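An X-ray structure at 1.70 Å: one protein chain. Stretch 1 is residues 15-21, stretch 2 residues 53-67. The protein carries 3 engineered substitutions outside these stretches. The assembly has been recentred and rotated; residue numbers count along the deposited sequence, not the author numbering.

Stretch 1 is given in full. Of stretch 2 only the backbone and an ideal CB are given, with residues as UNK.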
# COMPACT_ATOMS: atom_id res chain seq x y z
N CYS A 15 0.56 -4.96 6.46
CA CYS A 15 1.01 -6.02 5.64
C CYS A 15 2.30 -6.55 6.19
O CYS A 15 3.04 -5.80 6.83
CB CYS A 15 1.21 -5.61 4.17
SG CYS A 15 -0.20 -4.76 3.43
N TYR A 16 2.53 -7.82 6.00
CA TYR A 16 3.67 -8.54 6.55
C TYR A 16 4.36 -9.38 5.46
O TYR A 16 3.71 -9.91 4.52
CB TYR A 16 3.25 -9.46 7.76
CG TYR A 16 2.59 -8.71 8.88
CD1 TYR A 16 1.26 -8.40 8.82
CD2 TYR A 16 3.28 -8.36 10.00
CE1 TYR A 16 0.65 -7.70 9.83
CE2 TYR A 16 2.67 -7.68 11.06
CZ TYR A 16 1.36 -7.34 10.96
OH TYR A 16 0.67 -6.65 11.96
N ARG A 17 5.68 -9.54 5.55
CA ARG A 17 6.42 -10.38 4.67
C ARG A 17 7.58 -11.05 5.38
O ARG A 17 8.43 -10.38 5.97
CB ARG A 17 6.94 -9.62 3.46
CG ARG A 17 7.58 -10.51 2.39
CD ARG A 17 7.68 -9.75 1.08
NE ARG A 17 8.43 -10.50 0.11
CZ ARG A 17 8.80 -10.04 -1.08
NH1 ARG A 17 8.49 -8.81 -1.46
NH2 ARG A 17 9.53 -10.84 -1.88
N PHE A 18 7.58 -12.37 5.33
CA PHE A 18 8.64 -13.15 5.86
C PHE A 18 9.71 -13.49 4.84
O PHE A 18 9.40 -13.88 3.71
CB PHE A 18 8.05 -14.46 6.42
CG PHE A 18 9.09 -15.44 6.86
CD1 PHE A 18 9.94 -15.11 7.91
CD2 PHE A 18 9.29 -16.66 6.18
CE1 PHE A 18 10.94 -15.95 8.33
CE2 PHE A 18 10.29 -17.52 6.61
CZ PHE A 18 11.14 -17.18 7.64
N PHE A 19 10.96 -13.27 5.25
CA PHE A 19 12.14 -13.59 4.51
C PHE A 19 12.92 -14.71 5.16
O PHE A 19 13.51 -14.60 6.22
CB PHE A 19 13.02 -12.36 4.36
CG PHE A 19 12.41 -11.32 3.49
CD1 PHE A 19 12.56 -11.36 2.12
CD2 PHE A 19 11.62 -10.33 4.04
CE1 PHE A 19 11.97 -10.40 1.29
CE2 PHE A 19 11.02 -9.40 3.22
CZ PHE A 19 11.20 -9.44 1.85
N ASN A 20 12.94 -15.82 4.46
CA ASN A 20 13.52 -17.07 4.97
C ASN A 20 15.01 -17.15 4.65
O ASN A 20 15.47 -18.04 3.97
CB ASN A 20 12.75 -18.24 4.42
CG ASN A 20 13.02 -19.52 5.20
OD1 ASN A 20 13.58 -19.51 6.26
ND2 ASN A 20 12.55 -20.61 4.66
N THR A 21 15.72 -16.16 5.17
CA THR A 21 17.15 -15.95 4.92
C THR A 21 17.77 -15.59 6.21
O THR A 21 17.35 -14.63 6.92
CB THR A 21 17.34 -14.80 3.88
OG1 THR A 21 16.83 -15.22 2.59
CG2 THR A 21 18.81 -14.41 3.70
N UNK A 53 -2.56 -11.17 19.68
CA UNK A 53 -3.09 -11.57 18.40
C UNK A 53 -2.01 -11.30 17.35
O UNK A 53 -1.77 -12.15 16.50
CB UNK A 53 -4.39 -10.83 18.08
N UNK A 54 -1.39 -10.13 17.43
CA UNK A 54 -0.30 -9.82 16.46
C UNK A 54 0.86 -10.80 16.61
O UNK A 54 1.39 -11.29 15.64
CB UNK A 54 0.21 -8.39 16.66
N UNK A 55 1.24 -11.10 17.85
CA UNK A 55 2.26 -12.04 18.14
C UNK A 55 1.93 -13.38 17.50
O UNK A 55 2.78 -14.01 16.83
CB UNK A 55 2.44 -12.18 19.65
N UNK A 56 0.72 -13.89 17.76
CA UNK A 56 0.38 -15.17 17.23
C UNK A 56 0.35 -15.18 15.71
O UNK A 56 0.77 -16.17 15.10
CB UNK A 56 -0.97 -15.61 17.79
N UNK A 57 -0.13 -14.13 15.12
CA UNK A 57 -0.24 -14.03 13.65
C UNK A 57 1.18 -14.15 13.06
O UNK A 57 1.47 -14.97 12.18
CB UNK A 57 -0.90 -12.72 13.23
N UNK A 58 2.08 -13.38 13.64
CA UNK A 58 3.49 -13.38 13.21
C UNK A 58 4.19 -14.72 13.36
O UNK A 58 4.81 -15.22 12.45
CB UNK A 58 4.27 -12.33 14.01
N UNK A 59 4.04 -15.31 14.53
CA UNK A 59 4.68 -16.56 14.85
C UNK A 59 4.13 -17.64 13.90
O UNK A 59 4.91 -18.45 13.34
CB UNK A 59 4.45 -16.93 16.32
N UNK A 60 2.78 -17.70 13.74
CA UNK A 60 2.19 -18.76 12.94
C UNK A 60 2.56 -18.61 11.44
O UNK A 60 2.82 -19.60 10.73
CB UNK A 60 0.67 -18.76 13.12
N UNK A 61 2.70 -17.36 11.00
CA UNK A 61 3.09 -17.12 9.62
C UNK A 61 4.52 -17.61 9.36
O UNK A 61 4.80 -18.39 8.43
CB UNK A 61 2.97 -15.63 9.29
N UNK A 62 5.43 -17.20 10.24
CA UNK A 62 6.79 -17.63 10.20
C UNK A 62 6.92 -19.18 10.17
O UNK A 62 7.56 -19.75 9.29
CB UNK A 62 7.53 -17.05 11.41
N UNK A 63 6.28 -19.82 11.17
CA UNK A 63 6.45 -21.26 11.37
C UNK A 63 5.71 -22.09 10.35
O UNK A 63 6.08 -23.26 10.13
CB UNK A 63 5.98 -21.65 12.77
N UNK A 64 4.81 -21.45 9.59
CA UNK A 64 4.21 -22.12 8.41
C UNK A 64 5.13 -22.20 7.22
O UNK A 64 5.01 -23.10 6.36
CB UNK A 64 2.93 -21.39 7.99
N UNK A 65 6.10 -21.29 7.15
CA UNK A 65 7.06 -21.34 6.10
C UNK A 65 8.39 -21.97 6.49
O UNK A 65 9.05 -22.66 5.68
CB UNK A 65 7.30 -19.92 5.58
N UNK A 66 8.85 -21.68 7.70
CA UNK A 66 10.16 -22.11 8.18
C UNK A 66 9.98 -23.12 9.32
O UNK A 66 9.47 -22.81 10.41
CB UNK A 66 10.99 -20.91 8.64
N UNK A 67 10.38 -24.35 9.04
CA UNK A 67 10.32 -25.36 10.08
C UNK A 67 11.62 -25.56 10.83
O UNK A 67 11.71 -26.44 11.69
CB UNK A 67 9.89 -26.69 9.47

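Stretch 1 is a strand whose alternate residues Tyr16, Phe18 and Asn20 turn toward stretch 2, mostly a helix whose axis passes within 9.2 Å of the strand's, at 38°.

Position 53 lies out of reach of the strand, so almost any helix-compatible residue would do; it is Ala53. At position 54 the CB points sideways, 5.0 Å from Tyr16 OH. A long polar side chain could extend to that hydroxyl, so Glu, Gln or a basic residue would each suit. It is Glu54, extended with chi1 and chi2 both t, and its OE2 accepts a short hydrogen bond of 2.5 Å from Tyr16 OH, near the plane of the phenol ring.

Positions 55 and 56 are out of reach, and stretch 1 cannot choose between residue types; they are Gln55 and Ala56. Position 57 points toward the strand, yet its CB has nothing of stretch 1 within 5.5 Å. The gap invites a large side chain: Leu, Met or an aromatic. Tyr57 fills it, placing CE2 over one face of the Tyr16 ring, 3.5 Å from Tyr16 CD1, with the two planes inclined at 54°.

At position 58 the CB points sideways, and a modest apolar group could reach Tyr16; Val, Ile or Leu would serve. Val58 brings CG2 to 4.2 Å from Tyr16 CE2. Positions 59 and 60 are out of reach, so stretch 1 sets no preference; they are Phe59 and Asn60.

Position 61 also points sideways, but Phe18 offers a backbone NH and a CB. Tyr, with a hydroxyl at the far end of a rigid ring, has the reach to accept from that NH; Phe or Leu could supply apolar packing without the hydrogen bond. The residue is Tyr61: its OH accepts a hydrogen bond from Phe18 N at 3.0 Å, while Phe18 CB lies over its ring face, 4.1 Å from the centroid.

At position 62 the CB is 4.7 Å from Phe18 CD1, favouring an apolar or aromatic group. Trp62 brings CD1 to 3.4 Å from Phe18 CE1, and its NE1 donates to OD2 of residue 66 (2.9 Å).

Position 63 points away, leaving a polar residue free to turn elsewhere: Arg63. Position 64 is out of reach and its backbone angles suit any residue; it is Gly64.

Position 65 points toward Phe18 CD2, 3.9 Å from the CB, so a branched aliphatic or Leu fits. Ile65 sets CG2 3.7 Å from Phe18 CE2, at the ring edge. Position 66 points toward the strand, its CB 3.9 Å from Phe18 CZ and 3.8 Å from Asn20 OD1, so a short side chain with a polar end (Asp, Asn, Ser) can rest its CB against Phe18. Asp66 OD1 accepts from a water that accepts from Asn20 ND2. Position 67 is out of reach and unconstrained; it is Ser67.

Stretch 2 (53-67) AEQAYVFNYWRGIDS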
# COMPACT_ATOMS: atom_id res chain seq x y z
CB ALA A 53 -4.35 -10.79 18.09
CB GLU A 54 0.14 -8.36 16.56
CG GLU A 54 1.10 -7.97 15.40
CD GLU A 54 1.40 -6.49 15.28
OE1 GLU A 54 1.27 -5.72 16.29
OE2 GLU A 54 1.82 -6.11 14.14
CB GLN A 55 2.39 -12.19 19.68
CG GLN A 55 3.31 -13.27 20.12
CD GLN A 55 4.79 -12.93 20.00
OE1 GLN A 55 5.20 -11.77 20.02
NE2 GLN A 55 5.59 -13.96 19.90
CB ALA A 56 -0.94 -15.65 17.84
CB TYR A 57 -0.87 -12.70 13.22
CG TYR A 57 -0.66 -12.54 11.73
CD1 TYR A 57 -1.44 -13.21 10.81
CD2 TYR A 57 0.43 -11.79 11.26
CE1 TYR A 57 -1.16 -13.15 9.46
CE2 TYR A 57 0.70 -11.71 9.92
CZ TYR A 57 -0.07 -12.37 9.02
OH TYR A 57 0.25 -12.24 7.66
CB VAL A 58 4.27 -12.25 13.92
CG1 VAL A 58 5.79 -12.35 13.65
CG2 VAL A 58 3.76 -10.89 13.49
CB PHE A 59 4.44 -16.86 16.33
CG PHE A 59 4.97 -18.20 16.75
CD1 PHE A 59 6.32 -18.38 16.90
CD2 PHE A 59 4.12 -19.26 16.98
CE1 PHE A 59 6.83 -19.60 17.28
CE2 PHE A 59 4.63 -20.50 17.30
CZ PHE A 59 5.98 -20.68 17.48
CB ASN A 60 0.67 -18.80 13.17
CG ASN A 60 0.33 -19.21 14.65
OD1 ASN A 60 0.99 -20.10 15.22
ND2 ASN A 60 -0.65 -18.55 15.27
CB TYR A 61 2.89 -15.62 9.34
CG TYR A 61 3.45 -15.06 8.02
CD1 TYR A 61 3.56 -15.83 6.89
CD2 TYR A 61 3.87 -13.73 7.95
CE1 TYR A 61 4.06 -15.32 5.71
CE2 TYR A 61 4.37 -13.17 6.76
CZ TYR A 61 4.50 -13.98 5.65
OH TYR A 61 4.97 -13.54 4.43
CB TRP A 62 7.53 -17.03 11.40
CG TRP A 62 8.87 -17.64 11.66
CD1 TRP A 62 9.78 -18.07 10.73
CD2 TRP A 62 9.51 -17.78 12.93
NE1 TRP A 62 10.89 -18.49 11.33
CE2 TRP A 62 10.77 -18.35 12.68
CE3 TRP A 62 9.12 -17.53 14.27
CZ2 TRP A 62 11.65 -18.67 13.69
CZ3 TRP A 62 9.97 -17.87 15.26
CH2 TRP A 62 11.27 -18.39 14.97
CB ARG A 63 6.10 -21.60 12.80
CG ARG A 63 6.92 -20.86 13.86
CD ARG A 63 8.41 -21.00 13.64
NE ARG A 63 8.84 -22.38 13.76
CZ ARG A 63 10.05 -22.85 13.47
NH1 ARG A 63 10.98 -22.07 12.96
NH2 ARG A 63 10.32 -24.10 13.68
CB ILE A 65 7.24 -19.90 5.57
CG1 ILE A 65 5.90 -19.52 4.92
CG2 ILE A 65 8.33 -19.85 4.50
CD1 ILE A 65 5.72 -18.05 4.81
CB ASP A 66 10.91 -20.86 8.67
CG ASP A 66 12.28 -21.16 9.27
OD1 ASP A 66 12.87 -22.27 9.07
OD2 ASP A 66 12.83 -20.23 9.95
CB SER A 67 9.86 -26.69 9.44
OG SER A 67 10.79 -27.13 8.52
O HOH W 1 13.36 -23.10 6.41
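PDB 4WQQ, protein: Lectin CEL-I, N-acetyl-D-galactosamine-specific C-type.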